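Local coordinates for protein carbohydrate binding module (Uncultured bacterium, PDB 2W3J) that probably binds uronic acid sugars as a calcium-containing carbohydrate binding module of family 35, built on a beta-sandwich fold, at residues F11-D19 / I31-V42; V71-L81 / V95-N106. One frame throughout, in Å; residues are numbered along the deposited sequence.

Interaction 1 (F11-D19 / I31-V42). With CA (calcium ion), chain B.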
loop_
_atom_site.group_PDB
_atom_site.type_symbol
_atom_site.label_atom_id
_atom_site.label_comp_id
_atom_site.label_asym_id
_atom_site.label_seq_id
_atom_site.Cartn_x
_atom_site.Cartn_y
_atom_site.Cartn_z
ATOM N N PHE A 11 3.706 9.475 -2.783
ATOM C CA PHE A 11 2.487 8.840 -3.314
ATOM C C PHE A 11 2.306 9.224 -4.767
ATOM O O PHE A 11 2.247 10.401 -5.075
ATOM C CB PHE A 11 1.257 9.266 -2.510
ATOM C CG PHE A 11 -0.013 8.616 -2.991
ATOM C CD1 PHE A 11 -0.365 7.356 -2.521
ATOM C CD2 PHE A 11 -0.831 9.257 -3.910
ATOM C CE1 PHE A 11 -1.529 6.725 -2.959
ATOM C CE2 PHE A 11 -2.015 8.614 -4.359
ATOM C CZ PHE A 11 -2.331 7.341 -3.871
ATOM N N CYS A 12 2.215 8.243 -5.664
ATOM C CA CYS A 12 2.203 8.537 -7.100
ATOM C C CYS A 12 0.830 8.511 -7.732
ATOM O O CYS A 12 0.446 9.456 -8.418
ATOM C CB CYS A 12 3.094 7.556 -7.863
ATOM S SG CYS A 12 4.802 7.579 -7.232
ATOM N N SER A 13 0.115 7.417 -7.554
ATOM C CA SER A 13 -1.150 7.252 -8.283
ATOM C C SER A 13 -1.981 6.182 -7.612
ATOM O O SER A 13 -1.482 5.354 -6.852
ATOM C CB SER A 13 -0.900 6.877 -9.777
ATOM O OG SER A 13 -0.292 5.605 -9.886
ATOM N N ASN A 14 -3.277 6.200 -7.914
ATOM C CA ASN A 14 -4.177 5.167 -7.431
ATOM C C ASN A 14 -5.343 5.026 -8.387
ATOM O O ASN A 14 -5.817 6.024 -8.970
ATOM C CB ASN A 14 -4.780 5.510 -6.047
ATOM C CG ASN A 14 -5.553 6.831 -6.039
ATOM O OD1 ASN A 14 -4.952 7.895 -6.043
ATOM N ND2 ASN A 14 -6.898 6.764 -5.980
ATOM N N SER A 15 -5.799 3.798 -8.507
ATOM C CA SER A 15 -7.108 3.548 -9.092
ATOM C C SER A 15 -8.191 4.050 -8.149
ATOM O O SER A 15 -7.986 4.180 -6.936
ATOM C CB SER A 15 -7.270 2.047 -9.322
ATOM O OG SER A 15 -6.296 1.625 -10.247
ATOM N N GLY A 16 -9.363 4.345 -8.695
ATOM C CA GLY A 16 -10.465 4.691 -7.788
ATOM C C GLY A 16 -10.351 6.101 -7.239
ATOM O O GLY A 16 -10.008 7.034 -7.967
ATOM N N VAL A 17 -10.679 6.271 -5.959
ATOM C CA VAL A 17 -10.777 7.599 -5.367
ATOM C C VAL A 17 -10.069 7.621 -4.019
ATOM O O VAL A 17 -9.715 6.563 -3.445
ATOM C CB VAL A 17 -12.270 8.004 -5.139
ATOM C CG1 VAL A 17 -13.048 7.924 -6.454
ATOM C CG2 VAL A 17 -12.913 7.138 -4.084
ATOM N N ILE A 18 -9.881 8.826 -3.492
ATOM C CA ILE A 18 -9.437 8.975 -2.129
ATOM C C ILE A 18 -10.715 9.290 -1.348
ATOM O O ILE A 18 -11.589 10.030 -1.836
ATOM C CB ILE A 18 -8.419 10.121 -2.033
ATOM C CG1 ILE A 18 -7.150 9.747 -2.851
ATOM C CG2 ILE A 18 -8.102 10.506 -0.578
ATOM C CD1 ILE A 18 -6.216 10.885 -3.049
ATOM N N ASP A 19 -10.821 8.738 -0.147
ATOM C CA ASP A 19 -12.047 8.936 0.637
ATOM C C ASP A 19 -11.739 8.953 2.115
ATOM O O ASP A 19 -10.616 8.678 2.529
ATOM C CB ASP A 19 -13.082 7.873 0.316
ATOM C CG ASP A 19 -14.530 8.334 0.655
ATOM O OD1 ASP A 19 -14.735 9.338 1.394
ATOM O OD2 ASP A 19 -15.436 7.649 0.206
ATOM N N ILE A 31 -7.197 5.178 0.281
ATOM C CA ILE A 31 -7.539 4.865 -1.105
ATOM C C ILE A 31 -8.700 3.862 -1.174
ATOM O O ILE A 31 -8.671 2.833 -0.539
ATOM C CB ILE A 31 -6.336 4.269 -1.850
ATOM C CG1 ILE A 31 -5.156 5.263 -1.846
ATOM C CG2 ILE A 31 -6.727 3.867 -3.278
ATOM C CD1 ILE A 31 -5.492 6.681 -2.293
ATOM N N ASP A 32 -9.718 4.196 -1.950
ATOM C CA ASP A 32 -10.842 3.275 -2.169
ATOM C C ASP A 32 -10.853 2.980 -3.660
ATOM O O ASP A 32 -11.266 3.812 -4.472
ATOM C CB ASP A 32 -12.141 3.966 -1.709
ATOM C CG ASP A 32 -13.350 3.071 -1.751
ATOM O OD1 ASP A 32 -13.360 2.090 -2.507
ATOM O OD2 ASP A 32 -14.332 3.387 -1.032
ATOM N N THR A 33 -10.306 1.830 -4.053
ATOM C CA THR A 33 -10.191 1.571 -5.484
ATOM C C THR A 33 -11.533 1.154 -6.059
ATOM O O THR A 33 -12.428 0.721 -5.317
ATOM C CB THR A 33 -9.241 0.374 -5.764
ATOM O OG1 THR A 33 -9.677 -0.742 -4.993
ATOM C CG2 THR A 33 -7.816 0.690 -5.340
ATOM N N GLU A 34 -11.648 1.243 -7.385
ATOM C CA GLU A 34 -12.780 0.589 -8.016
ATOM C C GLU A 34 -12.681 -0.936 -7.846
ATOM O O GLU A 34 -11.630 -1.502 -7.466
ATOM C CB GLU A 34 -12.897 0.995 -9.488
ATOM C CG GLU A 34 -12.039 0.175 -10.424
ATOM C CD GLU A 34 -10.537 0.447 -10.279
ATOM O OE1 GLU A 34 -9.755 -0.166 -11.057
ATOM O OE2 GLU A 34 -10.135 1.267 -9.405
ATOM N N ASN A 35 -13.804 -1.610 -8.072
ATOM C CA ASN A 35 -13.834 -3.050 -7.916
ATOM C C ASN A 35 -13.413 -3.686 -9.243
ATOM O O ASN A 35 -14.251 -3.999 -10.111
ATOM C CB ASN A 35 -15.234 -3.528 -7.522
ATOM C CG ASN A 35 -15.684 -2.970 -6.206
ATOM O OD1 ASN A 35 -14.869 -2.653 -5.337
ATOM N ND2 ASN A 35 -16.995 -2.827 -6.046
ATOM N N ALA A 36 -12.108 -3.852 -9.431
ATOM C CA ALA A 36 -11.621 -4.387 -10.693
ATOM C C ALA A 36 -10.284 -5.104 -10.476
ATOM O O ALA A 36 -9.459 -4.685 -9.671
ATOM C CB ALA A 36 -11.442 -3.278 -11.723
ATOM N N VAL A 37 -10.081 -6.189 -11.219
ATOM C CA VAL A 37 -8.779 -6.822 -11.276
ATOM C C VAL A 37 -7.779 -5.821 -11.762
ATOM O O VAL A 37 -8.059 -5.040 -12.683
ATOM C CB VAL A 37 -8.805 -8.028 -12.259
ATOM C CG1 VAL A 37 -7.390 -8.548 -12.456
ATOM C CG2 VAL A 37 -9.691 -9.093 -11.683
ATOM N N GLY A 38 -6.598 -5.800 -11.122
ATOM C CA GLY A 38 -5.554 -4.879 -11.549
ATOM C C GLY A 38 -5.616 -3.471 -10.948
ATOM O O GLY A 38 -4.764 -2.644 -11.230
ATOM N N ALA A 39 -6.674 -3.158 -10.192
ATOM C CA ALA A 39 -6.723 -1.865 -9.500
ATOM C C ALA A 39 -5.424 -1.746 -8.664
ATOM O O ALA A 39 -5.043 -2.685 -7.975
ATOM C CB ALA A 39 -7.932 -1.786 -8.591
ATOM N N SER A 40 -4.800 -0.571 -8.731
ATOM C CA SER A 40 -3.464 -0.386 -8.161
ATOM C C SER A 40 -3.236 0.901 -7.402
ATOM O O SER A 40 -3.956 1.889 -7.563
ATOM C CB SER A 40 -2.413 -0.435 -9.273
ATOM O OG SER A 40 -2.552 0.650 -10.176
ATOM N N ILE A 41 -2.165 0.889 -6.606
ATOM C CA ILE A 41 -1.645 2.087 -5.964
ATOM C C ILE A 41 -0.135 2.025 -6.190
ATOM O O ILE A 41 0.453 0.926 -6.152
ATOM C CB ILE A 41 -1.898 2.049 -4.474
ATOM C CG1 ILE A 41 -3.392 2.064 -4.198
ATOM C CG2 ILE A 41 -1.226 3.283 -3.827
ATOM C CD1 ILE A 41 -3.722 1.789 -2.676
ATOM N N VAL A 42 0.471 3.184 -6.448
ATOM C CA VAL A 42 1.917 3.265 -6.711
ATOM C C VAL A 42 2.547 4.300 -5.800
ATOM O O VAL A 42 2.028 5.416 -5.659
ATOM C CB VAL A 42 2.177 3.694 -8.173
ATOM C CG1 VAL A 42 3.682 3.826 -8.440
ATOM C CG2 VAL A 42 1.548 2.657 -9.142
HETATM CA CA CA B . -12.900 -0.145 -3.066
HETATM O O HOH W 1 -2.270 3.460 -9.938
HETATM O O HOH W 2 -15.729 6.170 -1.809
HETATM O O HOH W 3 -10.775 -0.203 -1.906
HETATM O O HOH W 4 -12.052 -2.169 -4.074
HETATM O O HOH W 5 -15.127 -0.525 -3.741
HETATM O O HOH W 6 -13.680 -0.579 -0.689
#
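The CD1 methyl of I31 meets three side chains of the 11-19 segment. F11 comes to it from the opposite direction, its ring meeting the methyl obliquely, CZ to CD1 3.6 Å, I18 lays its CG1 obliquely against it, and the methyl lies over the flat face of the N14 amide. F11 gets there because its CG is anti to the backbone N (chi1 -179°), which swings the ring toward the other segment, where its CE1 also rests on I41 CG2. A branched aliphatic chain suits the place of I31, since it can fill a buried space bounded by an aromatic ring and an amide. N14 holds that face in place through a bond from ND2 to its neighbour S15 O, which the donor reaches from above the carbonyl plane.

Two short antiparallel ladders carry these side chains. In one, C12 and S13 both face V42, a classic beta bulge: C12 N gives V42 O a 2.8 Å bond, S13 N only a weak one. In the other, V17 and D32 exchange two backbone bonds. Between the ladders S15 N donates to S40 O, and in one modelled conformer S15 OG also accepts from S40 N. G16 then passes so close to T33 and the D32 carbonyl that a side chain would collide with them, and its positive phi also favours glycine.

Calcium lies beyond the second ladder, bound by D32 OD1 (2.4 Å), T33 O and four waters. T33 OG1 holds one of those waters and is itself hydrogen-bonded to L118 N, while N35 OD1 accepts from another. A water lies between D32 OD2 and D19 OD2, 4.6 Å apart; calcium, with a long and weak ion pair from K21 to D32, probably eases this meeting of like charges.

Interaction 2 (V71-L81 / V95-N106)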
loop_
_atom_site.group_PDB
_atom_site.type_symbol
_atom_site.label_atom_id
_atom_site.label_comp_id
_atom_site.label_asym_id
_atom_site.label_seq_id
_atom_site.Cartn_x
_atom_site.Cartn_y
_atom_site.Cartn_z
ATOM N N VAL A 71 2.177 -7.408 -4.129
ATOM C CA VAL A 71 3.147 -6.347 -3.890
ATOM C C VAL A 71 4.223 -6.470 -4.979
ATOM O O VAL A 71 4.815 -7.550 -5.134
ATOM C CB VAL A 71 3.779 -6.499 -2.497
ATOM C CG1 VAL A 71 4.878 -5.444 -2.259
ATOM C CG2 VAL A 71 2.670 -6.401 -1.413
ATOM N N VAL A 72 4.390 -5.405 -5.761
ATOM C CA VAL A 72 5.351 -5.333 -6.845
ATOM C C VAL A 72 6.429 -4.328 -6.455
ATOM O O VAL A 72 6.108 -3.189 -6.116
ATOM C CB VAL A 72 4.679 -4.839 -8.123
ATOM C CG1 VAL A 72 5.693 -4.738 -9.283
ATOM C CG2 VAL A 72 3.521 -5.782 -8.501
ATOM N N VAL A 73 7.706 -4.703 -6.522
ATOM C CA VAL A 73 8.737 -3.725 -6.139
ATOM C C VAL A 73 9.726 -3.620 -7.285
ATOM O O VAL A 73 10.237 -4.656 -7.743
ATOM C CB VAL A 73 9.436 -4.142 -4.832
ATOM C CG1 VAL A 73 10.570 -3.161 -4.485
ATOM C CG2 VAL A 73 8.406 -4.245 -3.662
ATOM N N ASN A 74 9.917 -2.409 -7.786
ATOM C CA ASN A 74 10.776 -2.178 -8.955
ATOM C C ASN A 74 10.376 -3.052 -10.137
ATOM O O ASN A 74 11.235 -3.672 -10.793
ATOM C CB ASN A 74 12.227 -2.400 -8.559
ATOM C CG ASN A 74 12.682 -1.399 -7.543
ATOM O OD1 ASN A 74 13.388 -1.731 -6.581
ATOM N ND2 ASN A 74 12.270 -0.159 -7.734
ATOM N N ASP A 75 9.061 -3.130 -10.368
ATOM C CA ASP A 75 8.496 -3.846 -11.516
ATOM C C ASP A 75 8.548 -5.375 -11.382
ATOM O O ASP A 75 8.213 -6.094 -12.334
ATOM C CB ASP A 75 9.190 -3.379 -12.803
ATOM C CG ASP A 75 8.203 -3.025 -13.904
ATOM O OD1 ASP A 75 6.967 -3.144 -13.689
ATOM O OD2 ASP A 75 8.663 -2.632 -14.997
ATOM N N SER A 76 8.926 -5.883 -10.214
ATOM C CA SER A 76 8.973 -7.319 -9.947
ATOM C C SER A 76 7.949 -7.755 -8.897
ATOM O O SER A 76 7.863 -7.147 -7.813
ATOM C CB SER A 76 10.372 -7.730 -9.474
ATOM O OG SER A 76 10.335 -8.958 -8.768
ATOM N N GLN A 77 7.192 -8.818 -9.183
ATOM C CA GLN A 77 6.237 -9.345 -8.194
ATOM C C GLN A 77 6.925 -9.989 -7.016
ATOM O O GLN A 77 7.716 -10.933 -7.162
ATOM C CB GLN A 77 5.284 -10.372 -8.811
ATOM C CG GLN A 77 4.496 -9.828 -9.954
ATOM C CD GLN A 77 3.594 -10.919 -10.533
ATOM O OE1 GLN A 77 2.983 -11.704 -9.787
ATOM N NE2 GLN A 77 3.519 -10.976 -11.841
ATOM N N ILE A 78 6.635 -9.488 -5.826
ATOM C CA ILE A 78 7.324 -9.966 -4.644
ATOM C C ILE A 78 6.512 -10.983 -3.877
ATOM O O ILE A 78 7.013 -12.049 -3.507
ATOM C CB ILE A 78 7.723 -8.788 -3.694
ATOM C CG1 ILE A 78 8.615 -7.775 -4.419
ATOM C CG2 ILE A 78 8.371 -9.306 -2.416
ATOM C CD1 ILE A 78 9.840 -8.403 -5.094
ATOM N N LYS A 79 5.250 -10.678 -3.603
ATOM C CA LYS A 79 4.426 -11.564 -2.801
ATOM C C LYS A 79 2.957 -11.185 -2.935
ATOM O O LYS A 79 2.631 -10.016 -3.145
ATOM C CB LYS A 79 4.816 -11.483 -1.326
ATOM C CG LYS A 79 4.104 -12.531 -0.495
ATOM C CD LYS A 79 4.539 -12.533 0.932
ATOM C CE LYS A 79 3.692 -13.507 1.720
ATOM N NZ LYS A 79 4.118 -13.574 3.143
ATOM N N THR A 80 2.080 -12.173 -2.801
ATOM C CA THR A 80 0.640 -11.910 -2.813
ATOM C C THR A 80 0.175 -11.969 -1.396
ATOM O O THR A 80 0.502 -12.911 -0.687
ATOM C CB THR A 80 -0.134 -12.938 -3.651
ATOM O OG1 THR A 80 0.301 -12.810 -5.000
ATOM C CG2 THR A 80 -1.647 -12.628 -3.588
ATOM N N LEU A 81 -0.542 -10.924 -0.963
ATOM C CA LEU A 81 -1.047 -10.817 0.387
ATOM C C LEU A 81 -2.559 -11.004 0.337
ATOM O O LEU A 81 -3.187 -10.667 -0.655
ATOM C CB LEU A 81 -0.735 -9.428 0.981
ATOM C CG LEU A 81 0.750 -9.040 1.075
ATOM C CD1 LEU A 81 0.931 -7.651 1.723
ATOM C CD2 LEU A 81 1.468 -10.096 1.856
ATOM N N VAL A 95 -0.757 -5.564 7.680
ATOM C CA VAL A 95 -0.067 -6.751 7.195
ATOM C C VAL A 95 1.367 -6.346 6.925
ATOM O O VAL A 95 1.619 -5.272 6.385
ATOM C CB VAL A 95 -0.731 -7.353 5.937
ATOM C CG1 VAL A 95 -0.864 -6.341 4.788
ATOM C CG2 VAL A 95 0.037 -8.630 5.463
ATOM N N ASN A 96 2.305 -7.200 7.314
ATOM C CA ASN A 96 3.725 -6.924 7.077
ATOM C C ASN A 96 4.206 -7.680 5.848
ATOM O O ASN A 96 3.726 -8.776 5.555
ATOM C CB ASN A 96 4.570 -7.346 8.288
ATOM C CG ASN A 96 4.400 -6.427 9.470
ATOM O OD1 ASN A 96 4.020 -5.259 9.327
ATOM N ND2 ASN A 96 4.682 -6.941 10.653
ATOM N N VAL A 97 5.132 -7.089 5.106
ATOM C CA VAL A 97 5.713 -7.782 3.966
ATOM C C VAL A 97 7.163 -7.321 3.831
ATOM O O VAL A 97 7.465 -6.121 3.940
ATOM C CB VAL A 97 4.899 -7.535 2.677
ATOM C CG1 VAL A 97 4.855 -6.052 2.325
ATOM C CG2 VAL A 97 5.435 -8.338 1.498
ATOM N N ASP A 98 8.067 -8.276 3.619
ATOM C CA ASP A 98 9.464 -7.936 3.376
ATOM C C ASP A 98 9.701 -7.616 1.911
ATOM O O ASP A 98 9.269 -8.360 1.007
ATOM C CB ASP A 98 10.379 -9.059 3.850
ATOM C CG ASP A 98 10.423 -9.163 5.380
ATOM O OD1 ASP A 98 10.013 -8.196 6.065
ATOM O OD2 ASP A 98 10.848 -10.221 5.902
ATOM N N ILE A 99 10.381 -6.514 1.658
ATOM C CA ILE A 99 10.618 -6.102 0.291
ATOM C C ILE A 99 12.100 -5.764 0.031
ATOM O O ILE A 99 12.746 -5.084 0.847
ATOM C CB ILE A 99 9.720 -4.906 -0.095
ATOM C CG1 ILE A 99 9.968 -3.704 0.825
ATOM C CG2 ILE A 99 8.240 -5.289 -0.003
ATOM C CD1 ILE A 99 9.279 -2.400 0.329
ATOM N N PRO A 100 12.636 -6.238 -1.103
ATOM C CA PRO A 100 14.002 -5.901 -1.484
ATOM C C PRO A 100 14.050 -4.525 -2.106
ATOM O O PRO A 100 13.373 -4.258 -3.094
ATOM C CB PRO A 100 14.358 -6.984 -2.523
ATOM C CG PRO A 100 13.002 -7.324 -3.183
ATOM C CD PRO A 100 11.998 -7.200 -2.038
ATOM N N LEU A 101 14.854 -3.638 -1.528
ATOM C CA LEU A 101 15.035 -2.319 -2.079
ATOM C C LEU A 101 16.466 -2.119 -2.541
ATOM O O LEU A 101 17.406 -2.681 -1.965
ATOM C CB LEU A 101 14.695 -1.244 -1.039
ATOM C CG LEU A 101 13.248 -1.277 -0.535
ATOM C CD1 LEU A 101 13.052 -0.201 0.536
ATOM C CD2 LEU A 101 12.304 -1.041 -1.747
ATOM N N LYS A 102 16.624 -1.314 -3.567
ATOM C CA LYS A 102 17.927 -0.956 -4.103
ATOM C C LYS A 102 18.331 0.401 -3.553
ATOM O O LYS A 102 17.469 1.187 -3.126
ATOM C CB LYS A 102 17.848 -0.862 -5.629
ATOM C CG LYS A 102 17.378 -2.127 -6.341
ATOM C CD LYS A 102 17.838 -2.139 -7.804
ATOM C CE LYS A 102 16.784 -1.668 -8.797
ATOM N NZ LYS A 102 16.052 -2.807 -9.442
ATOM N N ALA A 103 19.629 0.710 -3.577
ATOM C CA ALA A 103 20.025 2.061 -3.234
ATOM C C ALA A 103 19.473 3.038 -4.265
ATOM O O ALA A 103 19.507 2.768 -5.454
ATOM C CB ALA A 103 21.588 2.168 -3.140
ATOM N N GLY A 104 18.947 4.171 -3.813
ATOM C CA GLY A 104 18.419 5.185 -4.724
ATOM C C GLY A 104 16.902 5.013 -4.807
ATOM O O GLY A 104 16.291 4.536 -3.864
ATOM N N THR A 105 16.317 5.399 -5.930
ATOM C CA THR A 105 14.845 5.405 -6.075
ATOM C C THR A 105 14.286 4.013 -6.327
ATOM O O THR A 105 14.849 3.230 -7.109
ATOM C CB THR A 105 14.442 6.352 -7.203
ATOM O OG1 THR A 105 14.920 7.669 -6.889
ATOM C CG2 THR A 105 12.887 6.392 -7.409
ATOM N N ASN A 106 13.161 3.707 -5.676
ATOM C CA ASN A 106 12.507 2.418 -5.804
ATOM C C ASN A 106 11.025 2.680 -6.049
ATOM O O ASN A 106 10.499 3.679 -5.583
ATOM C CB ASN A 106 12.595 1.621 -4.514
ATOM C CG ASN A 106 14.006 1.126 -4.220
ATOM O OD1 ASN A 106 14.354 -0.010 -4.525
ATOM N ND2 ASN A 106 14.814 1.994 -3.613
HETATM O O HOH W 7 4.101 -11.058 4.151
#
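Facing layers of a beta-sandwich meet here, the hairpin 71-81 laying its inward side chains over strand 95-101, whose axis runs about 8 Å away. The strands share no backbone ladder, and the contact is mainly aliphatic. V73 sends its two methyls to different partners: CG1 touches L101 CD2, and CG2 reaches I99 CG2 at 3.8 Å, both crossing at about a right angle. V71 CG1 lies against the same I99 methyl. Toward the open end of the hairpin, L81 CD1 drops between V95 and V97, 3.8 Å from V95 CG1. Along the margin the end of I78 reaches the P100 ring, CD1 to CG 3.8 Å; the compact proline ring offers carbon to the isoleucine without a side-chain polar group to satisfy. I78 and K79 both face V71, a classic beta bulge within the hairpin, and in one modelled conformer K79 extends fully to reach a water that also donates to N96 O.

At the turn end, N74 leans obliquely over N106, their amide planes 37° apart. A type I' turn from V73 to S76 gives N74 a positive phi, which asparagine tolerates well. N106 bridges its own loop: OD1 accepts from K102 N on an in-plane lone pair at 2.8 Å, and ND2 returns a bond to K102 O that is almost straight, 175°. Both halves of the amide are thus used, and its rotation is fixed. A leucine in its place would probably leave K102 N and O without these mates and let the turn between strands 95-101 and 104-106 shift.

Strand 51-60 pairs with 93-101 in its own layer, and strand 104-112 pairs with 69-73 in the other, with I108 and L110 extending the apolar layer; L45 of strand 40-47 packs against L101 and N106.

From the N terminus, interaction 1 comes first: 11-19 meets 31-42 and closes a loop of eleven residues, and the chain runs on along strand 40-47, which 31-42 has already begun. Interaction 2 opens only later, where 71-81 and 95-106 close a loop of thirteen. The two are therefore in series, neither nesting nor crossing. Their centres lie 18 Å apart and their nearest atoms about 7 Å, so they do not touch. What joins them is a shared sheet: interaction 1 runs into strand 40-47, interaction 2 into strand 104-112, and these strands are neighbours. Interaction 1 thus ties a calcium-bearing loop to that sheet, and interaction 2 ties the sheet to strand 93-101 of the facing one.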